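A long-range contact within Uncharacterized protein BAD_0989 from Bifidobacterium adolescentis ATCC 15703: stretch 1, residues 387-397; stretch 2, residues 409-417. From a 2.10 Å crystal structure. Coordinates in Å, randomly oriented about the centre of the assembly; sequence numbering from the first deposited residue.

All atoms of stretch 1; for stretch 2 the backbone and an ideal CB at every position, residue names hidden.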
ATOM      1  N   VAL A 387      11.290   1.419  16.296  1.00 21.47           N
ATOM      2  CA  VAL A 387      12.663   1.205  16.798  1.00 22.42           C
ATOM      3  C   VAL A 387      13.405   0.132  15.984  1.00 23.32           C
ATOM      4  O   VAL A 387      14.549   0.334  15.568  1.00 21.65           O
ATOM      5  CB  VAL A 387      12.658   0.830  18.317  1.00 21.39           C
ATOM      6  CG1 VAL A 387      14.041   0.458  18.795  1.00 25.42           C
ATOM      7  CG2 VAL A 387      12.141   1.980  19.150  1.00 21.04           C
ATOM      8  N   ILE A 388      12.731  -0.996  15.762  1.00 22.86           N
ATOM      9  CA  ILE A 388      13.167  -2.047  14.843  1.00 24.73           C
ATOM     10  C   ILE A 388      11.948  -2.901  14.501  1.00 28.84           C
ATOM     11  O   ILE A 388      11.046  -3.043  15.335  1.00 31.38           O
ATOM     12  CB  ILE A 388      14.337  -2.908  15.425  1.00 26.66           C
ATOM     13  CG1 ILE A 388      14.895  -3.871  14.362  1.00 22.73           C
ATOM     14  CG2 ILE A 388      13.930  -3.602  16.733  1.00 27.49           C
ATOM     15  CD1 ILE A 388      16.316  -4.267  14.583  1.00 20.08           C
ATOM     16  N   LYS A 389      11.913  -3.433  13.275  1.00 27.92           N
ATOM     17  CA  LYS A 389      10.821  -4.301  12.821  1.00 26.08           C
ATOM     18  C   LYS A 389      10.739  -5.570  13.656  1.00 22.33           C
ATOM     19  O   LYS A 389      11.702  -6.336  13.707  1.00 19.52           O
ATOM     20  CB  LYS A 389      10.963  -4.663  11.343  1.00 17.36           C
ATOM     21  CG  LYS A 389       9.730  -5.357  10.772  1.00 25.64           C
ATOM     22  CD  LYS A 389       9.865  -5.614   9.287  1.00 27.09           C
ATOM     23  CE  LYS A 389       8.751  -6.508   8.781  1.00 33.78           C
ATOM     24  NZ  LYS A 389       9.076  -7.018   7.413  1.00 36.91           N
ATOM     25  N   PRO A 390       9.580  -5.788  14.312  1.00 21.57           N
ATOM     26  CA  PRO A 390       9.330  -6.915  15.197  1.00 16.64           C
ATOM     27  C   PRO A 390       9.746  -8.267  14.628  1.00 19.03           C
ATOM     28  O   PRO A 390      10.261  -9.096  15.375  1.00 17.78           O
ATOM     29  CB  PRO A 390       7.825  -6.845  15.403  1.00 14.98           C
ATOM     30  CG  PRO A 390       7.560  -5.382  15.398  1.00 17.23           C
ATOM     31  CD  PRO A 390       8.401  -4.900  14.255  1.00 19.54           C
ATOM     32  N   GLN A 391       9.553  -8.465  13.323  1.00 17.75           N
ATOM     33  CA  GLN A 391       9.926  -9.721  12.650  1.00 22.11           C
ATOM     34  C   GLN A 391      11.437 -10.011  12.660  1.00 21.50           C
ATOM     35  O   GLN A 391      11.850 -11.182  12.695  1.00 23.03           O
ATOM     36  CB  GLN A 391       9.365  -9.766  11.218  1.00 20.80           C
ATOM     37  CG  GLN A 391       9.421 -11.139  10.525  1.00 26.04           C
ATOM     38  CD  GLN A 391       8.605 -12.225  11.239  1.00 25.17           C
ATOM     39  OE1 GLN A 391       7.560 -11.954  11.823  1.00 27.70           O
ATOM     40  NE2 GLN A 391       9.083 -13.455  11.177  1.00 17.38           N
ATOM     41  N   TYR A 392      12.257  -8.962  12.645  1.00 20.19           N
ATOM     42  CA  TYR A 392      13.714  -9.145  12.647  1.00 21.09           C
ATOM     43  C   TYR A 392      14.208  -9.746  13.974  1.00 19.87           C
ATOM     44  O   TYR A 392      15.125 -10.571  13.981  1.00 21.01           O
ATOM     45  CB  TYR A 392      14.454  -7.842  12.302  1.00 22.85           C
ATOM     46  CG  TYR A 392      14.125  -7.228  10.943  1.00 24.71           C
ATOM     47  CD1 TYR A 392      13.586  -7.996   9.900  1.00 25.38           C
ATOM     48  CD2 TYR A 392      14.382  -5.881  10.694  1.00 25.54           C
ATOM     49  CE1 TYR A 392      13.287  -7.433   8.668  1.00 19.38           C
ATOM     50  CE2 TYR A 392      14.091  -5.307   9.450  1.00 21.14           C
ATOM     51  CZ  TYR A 392      13.548  -6.088   8.452  1.00 26.98           C
ATOM     52  OH  TYR A 392      13.261  -5.527   7.237  1.00 31.36           O
ATOM     53  N   LEU A 393      13.564  -9.356  15.076  1.00 15.77           N
ATOM     54  CA  LEU A 393      13.844  -9.910  16.414  1.00 18.24           C
ATOM     55  C   LEU A 393      13.377 -11.350  16.556  1.00 18.09           C
ATOM     56  O   LEU A 393      14.015 -12.148  17.241  1.00 23.13           O
ATOM     57  CB  LEU A 393      13.181  -9.069  17.509  1.00 14.66           C
ATOM     58  CG  LEU A 393      13.359  -7.553  17.497  1.00 16.40           C
ATOM     59  CD1 LEU A 393      12.429  -6.924  18.526  1.00 11.83           C
ATOM     60  CD2 LEU A 393      14.783  -7.187  17.780  1.00 13.16           C
ATOM     61  N   ARG A 394      12.237 -11.658  15.943  1.00 17.71           N
ATOM     62  CA  ARG A 394      11.714 -13.019  15.870  1.00 19.45           C
ATOM     63  C   ARG A 394      12.635 -13.941  15.057  1.00 21.69           C
ATOM     64  O   ARG A 394      12.983 -15.038  15.509  1.00 17.65           O
ATOM     65  CB  ARG A 394      10.303 -13.017  15.275  1.00 21.41           C
ATOM     66  CG  ARG A 394       9.263 -12.292  16.127  1.00 20.91           C
ATOM     67  CD  ARG A 394       7.842 -12.674  15.724  1.00 16.40           C
ATOM     68  NE  ARG A 394       7.379 -11.937  14.552  1.00 26.00           N
ATOM     69  CZ  ARG A 394       6.703 -10.793  14.596  1.00 27.19           C
ATOM     70  NH1 ARG A 394       6.404 -10.227  15.757  1.00 24.59           N
ATOM     71  NH2 ARG A 394       6.332 -10.205  13.469  1.00 31.22           N
ATOM     72  N   ASN A 395      13.031 -13.490  13.865  1.00 19.85           N
ATOM     73  CA  ASN A 395      13.997 -14.217  13.040  1.00 21.28           C
ATOM     74  C   ASN A 395      15.319 -14.497  13.777  1.00 21.48           C
ATOM     75  O   ASN A 395      15.838 -15.614  13.721  1.00 26.08           O
ATOM     76  CB  ASN A 395      14.239 -13.480  11.709  1.00 21.49           C
ATOM     77  CG  ASN A 395      13.025 -13.529  10.772  1.00 30.17           C
ATOM     78  OD1 ASN A 395      12.035 -14.220  11.041  1.00 28.63           O
ATOM     79  ND2 ASN A 395      13.101 -12.793   9.662  1.00 17.93           N
ATOM     80  N   LEU A 396      15.818 -13.493  14.500  1.00 19.89           N
ATOM     81  CA  LEU A 396      17.047 -13.588  15.309  1.00 21.18           C
ATOM     82  C   LEU A 396      16.992 -14.652  16.408  1.00 21.95           C
ATOM     83  O   LEU A 396      17.969 -15.358  16.652  1.00 23.98           O
ATOM     84  CB  LEU A 396      17.375 -12.214  15.913  1.00 19.68           C
ATOM     85  CG  LEU A 396      18.518 -12.016  16.919  1.00 16.50           C
ATOM     86  CD1 LEU A 396      19.896 -11.998  16.256  1.00 14.24           C
ATOM     87  CD2 LEU A 396      18.281 -10.722  17.669  1.00  8.38           C
ATOM     88  N   CYS A 397      15.842 -14.757  17.063  1.00 23.24           N
ATOM     89  CA  CYS A 397      15.664 -15.690  18.165  1.00 22.18           C
ATOM     90  C   CYS A 397      15.150 -17.056  17.698  1.00 22.33           C
ATOM     91  O   CYS A 397      15.015 -17.981  18.499  1.00 21.38           O
ATOM     92  CB  CYS A 397      14.751 -15.079  19.226  1.00 18.27           C
ATOM     93  SG  CYS A 397      15.460 -13.587  19.965  1.00 23.05           S
ATOM     94  N   UNK A 409      25.325  -7.803  13.018  1.00 23.48           N
ATOM     95  CA  UNK A 409      25.402  -8.237  11.617  1.00 24.86           C
ATOM     96  C   UNK A 409      24.106  -8.887  11.122  1.00 24.99           C
ATOM     97  O   UNK A 409      23.625  -8.549  10.036  1.00 28.22           O
ATOM     98  CB  UNK A 409      26.561  -9.220  11.444  1.00 24.86           C
ATOM     99  N   UNK A 410      23.545  -9.804  11.919  1.00 25.61           N
ATOM    100  CA  UNK A 410      22.287 -10.483  11.582  1.00 23.04           C
ATOM    101  C   UNK A 410      21.168  -9.488  11.338  1.00 22.84           C
ATOM    102  O   UNK A 410      20.410  -9.636  10.384  1.00 24.44           O
ATOM    103  CB  UNK A 410      21.885 -11.450  12.697  1.00 23.04           C
ATOM    104  N   UNK A 411      21.071  -8.488  12.214  1.00 24.13           N
ATOM    105  CA  UNK A 411      20.022  -7.469  12.135  1.00 23.68           C
ATOM    106  C   UNK A 411      20.171  -6.600  10.905  1.00 21.78           C
ATOM    107  O   UNK A 411      19.181  -6.240  10.270  1.00 27.95           O
ATOM    108  CB  UNK A 411      20.036  -6.592  13.388  1.00 23.68           C
ATOM    109  N   UNK A 412      21.420  -6.282  10.576  1.00 25.72           N
ATOM    110  CA  UNK A 412      21.767  -5.521   9.381  1.00 22.48           C
ATOM    111  C   UNK A 412      21.388  -6.302   8.116  1.00 22.59           C
ATOM    112  O   UNK A 412      20.677  -5.780   7.249  1.00 23.97           O
ATOM    113  CB  UNK A 412      23.261  -5.189   9.376  1.00 22.48           C
ATOM    114  N   UNK A 413      21.825  -7.559   8.037  1.00 25.11           N
ATOM    115  CA  UNK A 413      21.480  -8.461   6.926  1.00 26.01           C
ATOM    116  C   UNK A 413      19.969  -8.732   6.777  1.00 27.37           C
ATOM    117  O   UNK A 413      19.511  -9.116   5.698  1.00 30.46           O
ATOM    118  CB  UNK A 413      22.208  -9.793   7.118  1.00 26.01           C
ATOM    119  N   UNK A 414      19.209  -8.521   7.854  1.00 25.65           N
ATOM    120  CA  UNK A 414      17.745  -8.611   7.824  1.00 27.27           C
ATOM    121  C   UNK A 414      17.115  -7.418   7.106  1.00 21.19           C
ATOM    122  O   UNK A 414      16.022  -7.525   6.537  1.00 22.49           O
ATOM    123  CB  UNK A 414      17.195  -8.706   9.248  1.00 27.27           C
ATOM    124  N   UNK A 415      17.810  -6.285   7.140  1.00 22.40           N
ATOM    125  CA  UNK A 415      17.348  -5.065   6.488  1.00 18.73           C
ATOM    126  C   UNK A 415      17.125  -3.898   7.431  1.00 20.34           C
ATOM    127  O   UNK A 415      16.561  -2.873   7.024  1.00 19.74           O
ATOM    128  CB  UNK A 415      16.046  -5.352   5.737  1.00 18.73           C
ATOM    129  N   UNK A 416      17.547  -4.054   8.689  1.00 14.70           N
ATOM    130  CA  UNK A 416      17.494  -2.963   9.665  1.00 15.56           C
ATOM    131  C   UNK A 416      18.522  -1.899   9.348  1.00 18.08           C
ATOM    132  O   UNK A 416      19.638  -2.194   8.918  1.00 24.26           O
ATOM    133  CB  UNK A 416      17.716  -3.495  11.082  1.00 15.56           C
ATOM    134  N   UNK A 417      18.146  -0.656   9.604  1.00 23.01           N
ATOM    135  CA  UNK A 417      18.992   0.482   9.298  1.00 19.41           C
ATOM    136  C   UNK A 417      20.117   0.612  10.304  1.00 21.40           C
ATOM    137  O   UNK A 417      20.032   0.069  11.410  1.00 25.00           O
ATOM    138  CB  UNK A 417      18.165   1.769   9.262  1.00 19.41           C
TER

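The two stretches meet as a pair of helices whose N-to-C directions differ by 130°, with axes approaching to 10.0 Å.

Position 409 has nothing of stretch 1 within 5.5 Å of its ideal CB, so the contact sets no demand and many residues would serve. It is Arg 409, which makes no contact with stretch 1.

At position 410 the CA-to-CB bond points toward stretch 1, and the ideal CB lies 4.1 Å from Leu 396 CD1. A methyl group so close favours an apolar residue, and the distance to the opposing backbone leaves room for a long or aromatic one. Phe 410 (chi1 t) fills it. Its CD2 packs 3.7 Å from Leu 396 CD1, and its CE2 reaches Leu 396 CA at 3.4 Å, so the ring lies against the helix backbone as well as the leucine side chain. The carbonyl Tyr 392 O sits at the ring edge, 4.2 Å from Phe 410 CE2.

Position 411 points sideways, its ideal CB 4.5 Å from Ile 388 CD1. Leu 396 CD2 lies 6.2 Å from the ideal CB in another direction, roughly at right angles to that of Ile 388 CD1, so a branched aliphatic chain that can touch both, or methionine, would suit. Leu 411 bridges the two: its CG is 3.7 Å from Ile 388 CD1, and its CD1 is 3.9 Å from Leu 396 CD2. Both chi angles lie between the usual wells.

Positions 412 and 413 are out of reach of stretch 1, which therefore leaves their identities open; they are Ser 412 and Glu 413.

Position 414 points toward stretch 1, with its ideal CB 3.7 Å from Tyr 392 CD1. The start of the side chain must therefore lie against the tyrosine ring, while the amide of Asn 395 offers a polar partner beyond. Glutamine or glutamate could answer both features; an aliphatic chain could cover the ring but not pair with the amide. Gln 414 places its CB over one face of the Tyr 392 ring, 4.0 Å from the ring centroid, in a CH-pi contact. Its side chain then turns (chi1 and chi2 both m) to accept a hydrogen bond from Asn 395 ND2 to Gln 414 OE1, at 2.7 Å.

At position 415 phi is 119°, and an ideal CB would be jammed against the preceding carbonyl O; it would also lie 3.2 Å from Tyr 392 OH. The backbone alone calls for glycine. Gly 415 ends the helix in a Schellman motif, and its C lies 3.9 Å from Tyr 392 CE2.

Position 416 points sideways, its ideal CB 3.8 Å from Ile 388 CD1 and 4.1 Å from Tyr 392 CD2. A small apolar group fits between these neighbours. Ala 416 supplies one methyl, whose CB touches Ile 388 CD1 at 3.8 Å.

Position 417 has no stretch 1 atom within 5.5 Å of its ideal CB, leaving a broad choice. Arg 417 folds back within its own stretch, its NH2 donating to Gly 415 O at 2.8 Å.

Stretch 2 (409-417) RFLSEQGAR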
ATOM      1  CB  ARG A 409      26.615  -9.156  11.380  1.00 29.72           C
ATOM      2  CG  ARG A 409      26.742  -9.715   9.948  1.00 36.61           C
ATOM      3  CD  ARG A 409      27.989 -10.586   9.756  1.00 47.34           C
ATOM      4  NE  ARG A 409      28.124 -11.619  10.788  1.00 60.09           N
ATOM      5  CZ  ARG A 409      28.999 -12.624  10.753  1.00 63.25           C
ATOM      6  NH1 ARG A 409      29.833 -12.764   9.728  1.00 65.71           N
ATOM      7  NH2 ARG A 409      29.037 -13.501  11.748  1.00 62.19           N
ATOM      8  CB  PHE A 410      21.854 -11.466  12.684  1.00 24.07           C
ATOM      9  CG  PHE A 410      20.657 -12.318  12.314  1.00 30.20           C
ATOM     10  CD1 PHE A 410      20.835 -13.554  11.698  1.00 32.41           C
ATOM     11  CD2 PHE A 410      19.355 -11.888  12.582  1.00 31.75           C
ATOM     12  CE1 PHE A 410      19.740 -14.340  11.348  1.00 31.43           C
ATOM     13  CE2 PHE A 410      18.259 -12.666  12.230  1.00 32.34           C
ATOM     14  CZ  PHE A 410      18.449 -13.896  11.621  1.00 36.22           C
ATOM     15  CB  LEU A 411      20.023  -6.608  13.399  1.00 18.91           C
ATOM     16  CG  LEU A 411      18.967  -6.847  14.482  1.00 15.10           C
ATOM     17  CD1 LEU A 411      18.506  -8.293  14.621  1.00 18.51           C
ATOM     18  CD2 LEU A 411      19.502  -6.294  15.786  1.00  5.95           C
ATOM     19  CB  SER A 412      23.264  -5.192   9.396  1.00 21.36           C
ATOM     20  OG  SER A 412      23.499  -3.868   8.964  1.00 28.37           O
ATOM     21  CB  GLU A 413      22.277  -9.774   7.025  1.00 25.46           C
ATOM     22  CG  GLU A 413      23.659  -9.702   6.356  1.00 40.66           C
ATOM     23  CD  GLU A 413      24.641 -10.777   6.825  1.00 48.00           C
ATOM     24  OE1 GLU A 413      25.844 -10.660   6.492  1.00 46.22           O
ATOM     25  OE2 GLU A 413      24.227 -11.730   7.525  1.00 52.19           O
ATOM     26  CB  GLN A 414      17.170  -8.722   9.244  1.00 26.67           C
ATOM     27  CG  GLN A 414      17.294 -10.099   9.874  1.00 25.24           C
ATOM     28  CD  GLN A 414      16.293 -11.097   9.325  1.00 28.06           C
ATOM     29  OE1 GLN A 414      15.103 -11.011   9.606  1.00 17.91           O
ATOM     30  NE2 GLN A 414      16.774 -12.052   8.543  1.00 17.93           N
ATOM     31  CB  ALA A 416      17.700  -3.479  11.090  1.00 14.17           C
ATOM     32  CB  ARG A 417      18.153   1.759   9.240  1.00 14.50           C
ATOM     33  CG  ARG A 417      17.583   2.048   7.865  1.00 11.91           C
ATOM     34  CD  ARG A 417      16.629   0.964   7.399  1.00 22.89           C
ATOM     35  NE  ARG A 417      15.290   1.200   7.921  1.00 16.34           N
ATOM     36  CZ  ARG A 417      14.368   0.263   8.110  1.00 15.56           C
ATOM     37  NH1 ARG A 417      13.181   0.609   8.581  1.00 11.07           N
ATOM     38  NH2 ARG A 417      14.621  -1.009   7.843  1.00 14.30           N
TER
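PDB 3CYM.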